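Local coordinates for tetratricopeptide TPR_2 repeat protein (Thermobaculum terrenum, PDB 5DJS), which pairs tetratricopeptide repeats with a GT-B-type domain of glycosyl transferase family 41, in which uridine-5'-diphosphate is bound, at residues A39-L51 against L65-Y79. The protein carries 1 engineered substitution. Sequence-based numbering, arbitrary orientation.
Sequences APDNSEALHLLGL and LLRRAVALDPGEASY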
ATOM      1  N   ALA A  39      27.035  15.518 -20.539  1.00 62.08           N
ATOM      2  CA  ALA A  39      25.912  16.022 -21.337  1.00 61.65           C
ATOM      3  C   ALA A  39      24.708  16.346 -20.437  1.00 61.23           C
ATOM      4  O   ALA A  39      23.863  15.473 -20.197  1.00 62.42           O
ATOM      5  CB  ALA A  39      25.530  14.993 -22.392  1.00 60.42           C
ATOM      6  N   PRO A  40      24.621  17.602 -19.938  1.00 57.48           N
ATOM      7  CA  PRO A  40      23.591  17.951 -18.938  1.00 58.28           C
ATOM      8  C   PRO A  40      22.145  18.046 -19.465  1.00 55.46           C
ATOM      9  O   PRO A  40      21.222  18.144 -18.659  1.00 54.29           O
ATOM     10  CB  PRO A  40      24.072  19.307 -18.389  1.00 58.16           C
ATOM     11  CG  PRO A  40      24.871  19.904 -19.491  1.00 58.86           C
ATOM     12  CD  PRO A  40      25.425  18.775 -20.328  1.00 58.67           C
ATOM     13  N   ASP A  41      21.961  18.020 -20.787  1.00 53.86           N
ATOM     14  CA  ASP A  41      20.630  17.935 -21.404  1.00 52.01           C
ATOM     15  C   ASP A  41      20.207  16.490 -21.733  1.00 48.72           C
ATOM     16  O   ASP A  41      19.238  16.289 -22.468  1.00 46.31           O
ATOM     17  CB  ASP A  41      20.571  18.815 -22.671  1.00 54.64           C
ATOM     18  CG  ASP A  41      20.439  20.314 -22.358  1.00 59.08           C
ATOM     19  OD1 ASP A  41      20.187  20.701 -21.190  1.00 56.15           O
ATOM     20  OD2 ASP A  41      20.587  21.118 -23.308  1.00 63.71           O
ATOM     21  N   ASN A  42      20.892  15.492 -21.171  1.00 45.70           N
ATOM     22  CA  ASN A  42      20.528  14.098 -21.394  1.00 46.45           C
ATOM     23  C   ASN A  42      19.243  13.711 -20.628  1.00 46.26           C
ATOM     24  O   ASN A  42      19.283  13.365 -19.440  1.00 44.34           O
ATOM     25  CB  ASN A  42      21.694  13.180 -21.021  1.00 49.25           C
ATOM     26  CG  ASN A  42      21.646  11.853 -21.747  1.00 50.04           C
ATOM     27  OD1 ASN A  42      22.386  11.643 -22.705  1.00 57.66           O
ATOM     28  ND2 ASN A  42      20.781  10.960 -21.309  1.00 49.26           N
ATOM     29  N   SER A  43      18.112  13.762 -21.330  1.00 46.25           N
ATOM     30  CA  SER A  43      16.801  13.535 -20.721  1.00 47.97           C
ATOM     31  C   SER A  43      16.606  12.127 -20.150  1.00 50.53           C
ATOM     32  O   SER A  43      15.819  11.943 -19.227  1.00 57.88           O
ATOM     33  CB  SER A  43      15.673  13.846 -21.710  1.00 47.35           C
ATOM     34  OG  SER A  43      15.524  12.830 -22.675  1.00 48.45           O
ATOM     35  N   GLU A  44      17.313  11.142 -20.692  1.00 51.40           N
ATOM     36  CA  GLU A  44      17.229   9.770 -20.180  1.00 54.20           C
ATOM     37  C   GLU A  44      17.808   9.638 -18.756  1.00 52.69           C
ATOM     38  O   GLU A  44      17.331   8.829 -17.952  1.00 55.35           O
ATOM     39  CB  GLU A  44      17.948   8.807 -21.134  1.00 55.85           C
ATOM     40  CG  GLU A  44      17.534   7.348 -20.987  1.00 59.53           C
ATOM     41  CD  GLU A  44      18.290   6.413 -21.917  1.00 61.55           C
ATOM     42  OE1 GLU A  44      18.760   6.863 -22.993  1.00 62.71           O
ATOM     43  OE2 GLU A  44      18.403   5.219 -21.569  1.00 59.50           O
ATOM     44  N   ALA A  45      18.812  10.454 -18.459  1.00 49.30           N
ATOM     45  CA  ALA A  45      19.571  10.375 -17.222  1.00 50.74           C
ATOM     46  C   ALA A  45      18.920  11.260 -16.160  1.00 49.17           C
ATOM     47  O   ALA A  45      18.871  10.895 -14.982  1.00 48.23           O
ATOM     48  CB  ALA A  45      21.007  10.809 -17.470  1.00 51.34           C
ATOM     49  N   LEU A  46      18.460  12.439 -16.585  1.00 48.37           N
ATOM     50  CA  LEU A  46      17.538  13.266 -15.802  1.00 47.49           C
ATOM     51  C   LEU A  46      16.346  12.443 -15.328  1.00 47.37           C
ATOM     52  O   LEU A  46      16.040  12.423 -14.140  1.00 47.43           O
ATOM     53  CB  LEU A  46      17.027  14.455 -16.634  1.00 46.30           C
ATOM     54  CG  LEU A  46      17.672  15.851 -16.537  1.00 46.95           C
ATOM     55  CD1 LEU A  46      18.890  15.951 -15.629  1.00 45.94           C
ATOM     56  CD2 LEU A  46      18.006  16.373 -17.924  1.00 46.47           C
ATOM     57  N   HIS A  47      15.696  11.765 -16.272  1.00 46.49           N
ATOM     58  CA  HIS A  47      14.568  10.872 -15.976  1.00 47.87           C
ATOM     59  C   HIS A  47      14.871   9.763 -14.950  1.00 47.29           C
ATOM     60  O   HIS A  47      14.080   9.539 -14.034  1.00 49.07           O
ATOM     61  CB  HIS A  47      14.061  10.220 -17.261  1.00 46.88           C
ATOM     62  CG  HIS A  47      13.109   9.090 -17.022  1.00 46.56           C
ATOM     63  ND1 HIS A  47      11.840   9.289 -16.527  1.00 46.40           N
ATOM     64  CD2 HIS A  47      13.243   7.753 -17.206  1.00 46.01           C
ATOM     65  CE1 HIS A  47      11.229   8.122 -16.421  1.00 46.41           C
ATOM     66  NE2 HIS A  47      12.059   7.175 -16.819  1.00 45.68           N
ATOM     67  N   LEU A  48      15.995   9.072 -15.120  1.00 46.79           N
ATOM     68  CA  LEU A  48      16.360   7.961 -14.238  1.00 49.47           C
ATOM     69  C   LEU A  48      16.698   8.429 -12.816  1.00 47.73           C
ATOM     70  O   LEU A  48      16.256   7.809 -11.836  1.00 44.21           O
ATOM     71  CB  LEU A  48      17.523   7.155 -14.834  1.00 51.44           C
ATOM     72  CG  LEU A  48      17.978   5.879 -14.106  1.00 51.17           C
ATOM     73  CD1 LEU A  48      16.814   4.974 -13.719  1.00 50.21           C
ATOM     74  CD2 LEU A  48      18.970   5.119 -14.973  1.00 51.59           C
ATOM     75  N   LEU A  49      17.478   9.510 -12.714  1.00 45.62           N
ATOM     76  CA  LEU A  49      17.663  10.224 -11.438  1.00 45.82           C
ATOM     77  C   LEU A  49      16.339  10.676 -10.821  1.00 46.14           C
ATOM     78  O   LEU A  49      16.186  10.668  -9.604  1.00 50.87           O
ATOM     79  CB  LEU A  49      18.553  11.450 -11.602  1.00 46.63           C
ATOM     80  CG  LEU A  49      20.048  11.332 -11.370  1.00 47.81           C
ATOM     81  CD1 LEU A  49      20.720  12.637 -11.754  1.00 50.14           C
ATOM     82  CD2 LEU A  49      20.369  11.019  -9.922  1.00 49.96           C
ATOM     83  N   GLY A  50      15.409  11.099 -11.669  1.00 45.26           N
ATOM     84  CA  GLY A  50      14.023  11.320 -11.284  1.00 44.88           C
ATOM     85  C   GLY A  50      13.388  10.150 -10.559  1.00 47.13           C
ATOM     86  O   GLY A  50      12.925  10.332  -9.435  1.00 46.92           O
ATOM     87  N   LEU A  51      13.368   8.963 -11.188  1.00 49.25           N
ATOM     88  CA  LEU A  51      12.789   7.742 -10.572  1.00 51.62           C
ATOM     89  C   LEU A  51      13.398   7.455  -9.217  1.00 51.06           C
ATOM     90  O   LEU A  51      12.682   7.254  -8.242  1.00 51.23           O
ATOM     91  CB  LEU A  51      13.060   6.472 -11.384  1.00 54.57           C
ATOM     92  CG  LEU A  51      12.736   6.324 -12.848  1.00 57.61           C
ATOM     93  CD1 LEU A  51      12.899   4.862 -13.254  1.00 59.58           C
ATOM     94  CD2 LEU A  51      11.329   6.781 -13.085  1.00 59.53           C
ATOM     95  N   LEU A  65      13.833  17.302 -11.596  1.00 41.71           N
ATOM     96  CA  LEU A  65      14.516  16.449 -12.591  1.00 42.08           C
ATOM     97  C   LEU A  65      13.563  15.877 -13.670  1.00 43.41           C
ATOM     98  O   LEU A  65      13.870  15.904 -14.872  1.00 39.58           O
ATOM     99  CB  LEU A  65      15.253  15.303 -11.906  1.00 42.18           C
ATOM    100  CG  LEU A  65      16.496  15.703 -11.112  1.00 43.52           C
ATOM    101  CD1 LEU A  65      16.971  14.509 -10.317  1.00 43.42           C
ATOM    102  CD2 LEU A  65      17.620  16.209 -12.002  1.00 43.49           C
ATOM    103  N   LEU A  66      12.405  15.388 -13.231  1.00 43.74           N
ATOM    104  CA  LEU A  66      11.408  14.810 -14.139  1.00 43.72           C
ATOM    105  C   LEU A  66      10.725  15.852 -15.008  1.00 45.02           C
ATOM    106  O   LEU A  66      10.467  15.573 -16.175  1.00 48.48           O
ATOM    107  CB  LEU A  66      10.358  13.997 -13.368  1.00 42.80           C
ATOM    108  CG  LEU A  66      10.934  12.739 -12.714  1.00 41.55           C
ATOM    109  CD1 LEU A  66      10.048  12.253 -11.581  1.00 40.71           C
ATOM    110  CD2 LEU A  66      11.162  11.649 -13.755  1.00 42.44           C
ATOM    111  N   ARG A  67      10.424  17.031 -14.452  1.00 46.04           N
ATOM    112  CA  ARG A  67       9.888  18.159 -15.245  1.00 46.90           C
ATOM    113  C   ARG A  67      10.857  18.658 -16.322  1.00 51.79           C
ATOM    114  O   ARG A  67      10.426  19.092 -17.393  1.00 52.72           O
ATOM    115  CB  ARG A  67       9.521  19.346 -14.358  1.00 46.61           C
ATOM    116  CG  ARG A  67       8.220  19.182 -13.599  1.00 48.77           C
ATOM    117  CD  ARG A  67       7.597  20.523 -13.260  1.00 47.90           C
ATOM    118  NE  ARG A  67       6.343  20.348 -12.528  1.00 49.66           N
ATOM    119  CZ  ARG A  67       6.211  20.317 -11.197  1.00 50.99           C
ATOM    120  NH1 ARG A  67       7.266  20.454 -10.377  1.00 49.23           N
ATOM    121  NH2 ARG A  67       4.995  20.149 -10.676  1.00 50.82           N
ATOM    122  N   ARG A  68      12.155  18.615 -16.030  1.00 55.86           N
ATOM    123  CA  ARG A  68      13.172  19.035 -16.996  1.00 61.02           C
ATOM    124  C   ARG A  68      13.297  17.994 -18.115  1.00 57.07           C
ATOM    125  O   ARG A  68      13.466  18.349 -19.279  1.00 56.06           O
ATOM    126  CB  ARG A  68      14.522  19.255 -16.303  1.00 67.41           C
ATOM    127  CG  ARG A  68      15.443  20.254 -16.998  1.00 75.66           C
ATOM    128  CD  ARG A  68      16.900  19.981 -16.630  1.00 88.41           C
ATOM    129  NE  ARG A  68      17.686  21.178 -16.320  1.00 98.42           N
ATOM    130  CZ  ARG A  68      18.963  21.170 -15.921  1.00105.37           C
ATOM    131  NH1 ARG A  68      19.638  20.022 -15.783  1.00105.43           N
ATOM    132  NH2 ARG A  68      19.579  22.323 -15.659  1.00108.38           N
ATOM    133  N   ALA A  69      13.213  16.714 -17.748  1.00 51.98           N
ATOM    134  CA  ALA A  69      13.145  15.628 -18.719  1.00 48.03           C
ATOM    135  C   ALA A  69      11.924  15.764 -19.642  1.00 45.97           C
ATOM    136  O   ALA A  69      12.036  15.616 -20.860  1.00 45.00           O
ATOM    137  CB  ALA A  69      13.131  14.288 -17.997  1.00 48.68           C
ATOM    138  N   VAL A  70      10.765  16.057 -19.059  1.00 43.00           N
ATOM    139  CA  VAL A  70       9.556  16.368 -19.839  1.00 41.36           C
ATOM    140  C   VAL A  70       9.780  17.564 -20.814  1.00 43.62           C
ATOM    141  O   VAL A  70       9.361  17.522 -21.970  1.00 44.42           O
ATOM    142  CB  VAL A  70       8.330  16.622 -18.914  1.00 37.35           C
ATOM    143  CG1 VAL A  70       7.151  17.197 -19.676  1.00 36.19           C
ATOM    144  CG2 VAL A  70       7.886  15.332 -18.242  1.00 38.54           C
ATOM    145  N   ALA A  71      10.433  18.626 -20.353  1.00 44.34           N
ATOM    146  CA  ALA A  71      10.682  19.803 -21.202  1.00 42.61           C
ATOM    147  C   ALA A  71      11.600  19.477 -22.387  1.00 42.92           C
ATOM    148  O   ALA A  71      11.388  19.978 -23.499  1.00 42.06           O
ATOM    149  CB  ALA A  71      11.266  20.946 -20.383  1.00 41.68           C
ATOM    150  N   LEU A  72      12.611  18.641 -22.142  1.00 41.01           N
ATOM    151  CA  LEU A  72      13.580  18.258 -23.176  1.00 38.61           C
ATOM    152  C   LEU A  72      13.041  17.223 -24.153  1.00 37.71           C
ATOM    153  O   LEU A  72      13.535  17.133 -25.265  1.00 39.51           O
ATOM    154  CB  LEU A  72      14.884  17.753 -22.547  1.00 37.29           C
ATOM    155  CG  LEU A  72      15.671  18.834 -21.797  1.00 37.53           C
ATOM    156  CD1 LEU A  72      16.669  18.201 -20.828  1.00 37.74           C
ATOM    157  CD2 LEU A  72      16.376  19.786 -22.763  1.00 36.53           C
ATOM    158  N   ASP A  73      12.059  16.432 -23.729  1.00 37.84           N
ATOM    159  CA  ASP A  73      11.459  15.408 -24.576  1.00 36.17           C
ATOM    160  C   ASP A  73      10.005  15.183 -24.132  1.00 35.69           C
ATOM    161  O   ASP A  73       9.710  14.213 -23.464  1.00 35.10           O
ATOM    162  CB  ASP A  73      12.299  14.123 -24.515  1.00 36.10           C
ATOM    163  CG  ASP A  73      11.798  13.034 -25.472  1.00 37.35           C
ATOM    164  OD1 ASP A  73      10.940  13.304 -26.335  1.00 38.26           O
ATOM    165  OD2 ASP A  73      12.261  11.888 -25.364  1.00 39.13           O
ATOM    166  N   PRO A  74       9.093  16.105 -24.496  1.00 38.05           N
ATOM    167  CA  PRO A  74       7.689  16.051 -24.039  1.00 40.02           C
ATOM    168  C   PRO A  74       6.801  15.017 -24.696  1.00 40.91           C
ATOM    169  O   PRO A  74       5.665  14.842 -24.256  1.00 41.39           O
ATOM    170  CB  PRO A  74       7.156  17.441 -24.387  1.00 39.63           C
ATOM    171  CG  PRO A  74       7.997  17.871 -25.532  1.00 38.85           C
ATOM    172  CD  PRO A  74       9.369  17.363 -25.211  1.00 37.76           C
ATOM    173  N   GLY A  75       7.287  14.370 -25.748  1.00 42.75           N
ATOM    174  CA  GLY A  75       6.559  13.272 -26.384  1.00 43.59           C
ATOM    175  C   GLY A  75       6.720  11.934 -25.691  1.00 43.43           C
ATOM    176  O   GLY A  75       5.952  11.006 -25.969  1.00 46.22           O
ATOM    177  N   GLU A  76       7.709  11.828 -24.797  1.00 43.46           N
ATOM    178  CA  GLU A  76       8.055  10.559 -24.144  1.00 42.82           C
ATOM    179  C   GLU A  76       7.104  10.338 -22.983  1.00 41.14           C
ATOM    180  O   GLU A  76       7.175  11.046 -21.999  1.00 44.06           O
ATOM    181  CB  GLU A  76       9.533  10.571 -23.700  1.00 43.43           C
ATOM    182  CG  GLU A  76      10.008   9.376 -22.873  1.00 47.66           C
ATOM    183  CD  GLU A  76       9.659   8.038 -23.486  1.00 47.48           C
ATOM    184  OE1 GLU A  76      10.096   7.784 -24.622  1.00 49.31           O
ATOM    185  OE2 GLU A  76       8.952   7.246 -22.829  1.00 48.67           O
ATOM    186  N   ALA A  77       6.208   9.361 -23.126  1.00 40.52           N
ATOM    187  CA  ALA A  77       5.163   9.060 -22.139  1.00 40.33           C
ATOM    188  C   ALA A  77       5.678   8.650 -20.759  1.00 41.73           C
ATOM    189  O   ALA A  77       5.040   8.976 -19.752  1.00 48.87           O
ATOM    190  CB  ALA A  77       4.242   7.965 -22.665  1.00 38.79           C
ATOM    191  N   SER A  78       6.794   7.924 -20.700  1.00 38.82           N
ATOM    192  CA  SER A  78       7.303   7.426 -19.413  1.00 38.21           C
ATOM    193  C   SER A  78       7.761   8.551 -18.482  1.00 38.87           C
ATOM    194  O   SER A  78       7.685   8.412 -17.269  1.00 40.13           O
ATOM    195  CB  SER A  78       8.428   6.394 -19.603  1.00 36.54           C
ATOM    196  OG  SER A  78       9.608   6.983 -20.126  1.00 34.32           O
ATOM    197  N   TYR A  79       8.216   9.663 -19.053  1.00 40.13           N
ATOM    198  CA  TYR A  79       8.635  10.825 -18.269  1.00 40.66           C
ATOM    199  C   TYR A  79       7.428  11.480 -17.600  1.00 41.70           C
ATOM    200  O   TYR A  79       7.521  11.925 -16.450  1.00 42.69           O
ATOM    201  CB  TYR A  79       9.365  11.860 -19.138  1.00 41.24           C
ATOM    202  CG  TYR A  79      10.647  11.392 -19.835  1.00 41.09           C
ATOM    203  CD1 TYR A  79      11.197  10.123 -19.613  1.00 40.85           C
ATOM    204  CD2 TYR A  79      11.326  12.244 -20.703  1.00 41.01           C
ATOM    205  CE1 TYR A  79      12.358   9.719 -20.250  1.00 40.86           C
ATOM    206  CE2 TYR A  79      12.491  11.841 -21.341  1.00 42.55           C
ATOM    207  CZ  TYR A  79      13.003  10.577 -21.106  1.00 42.36           C
ATOM    208  OH  TYR A  79      14.161  10.162 -21.728  1.00 43.65           O
TER
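Leu46 and His47 are the two knobs that helix 43-51 pushes into the other segment. Leu46 drops into a hollow walled by Leu65, Arg68, Ala69 and Leu72: its CD1 meets Leu65 CD2 at 3.9 Å, while CD2 turns to Leu72 CD1 at 3.7 Å. His47 fills the next hollow, among Leu66, Ala69, Ser78 and Tyr79. With its CG anti to the backbone N (chi1 168°), the imidazole makes an offset stack with the Tyr79 ring, whose CD1 comes over one imidazole face near its rim; centroids 4.6 Å apart, planes at 30°. Glu76 CG sits over the centre of one tyrosine face, and Tyr79 OH shares a 3.1 Å hydrogen bond with Ser43 OG. Small residues lie where the helices are close: Ala69 CB fits against Ser43 O, and Leu66 CG lies on Gly50 CA at 3.7 Å. Helices 43-51 and 65-72 run antiparallel at 153°, their axes approaching to 7.9 Å, as in the helical hairpin of a tetratricopeptide repeat. Tyr79 already belongs to helix 77-89, whose Asn82 also touches His47; Leu48 and Leu49 pack on helix 25-38, and Glu44 OE2 is hydrogen-bonded to His17 NE2 of helix 5-21.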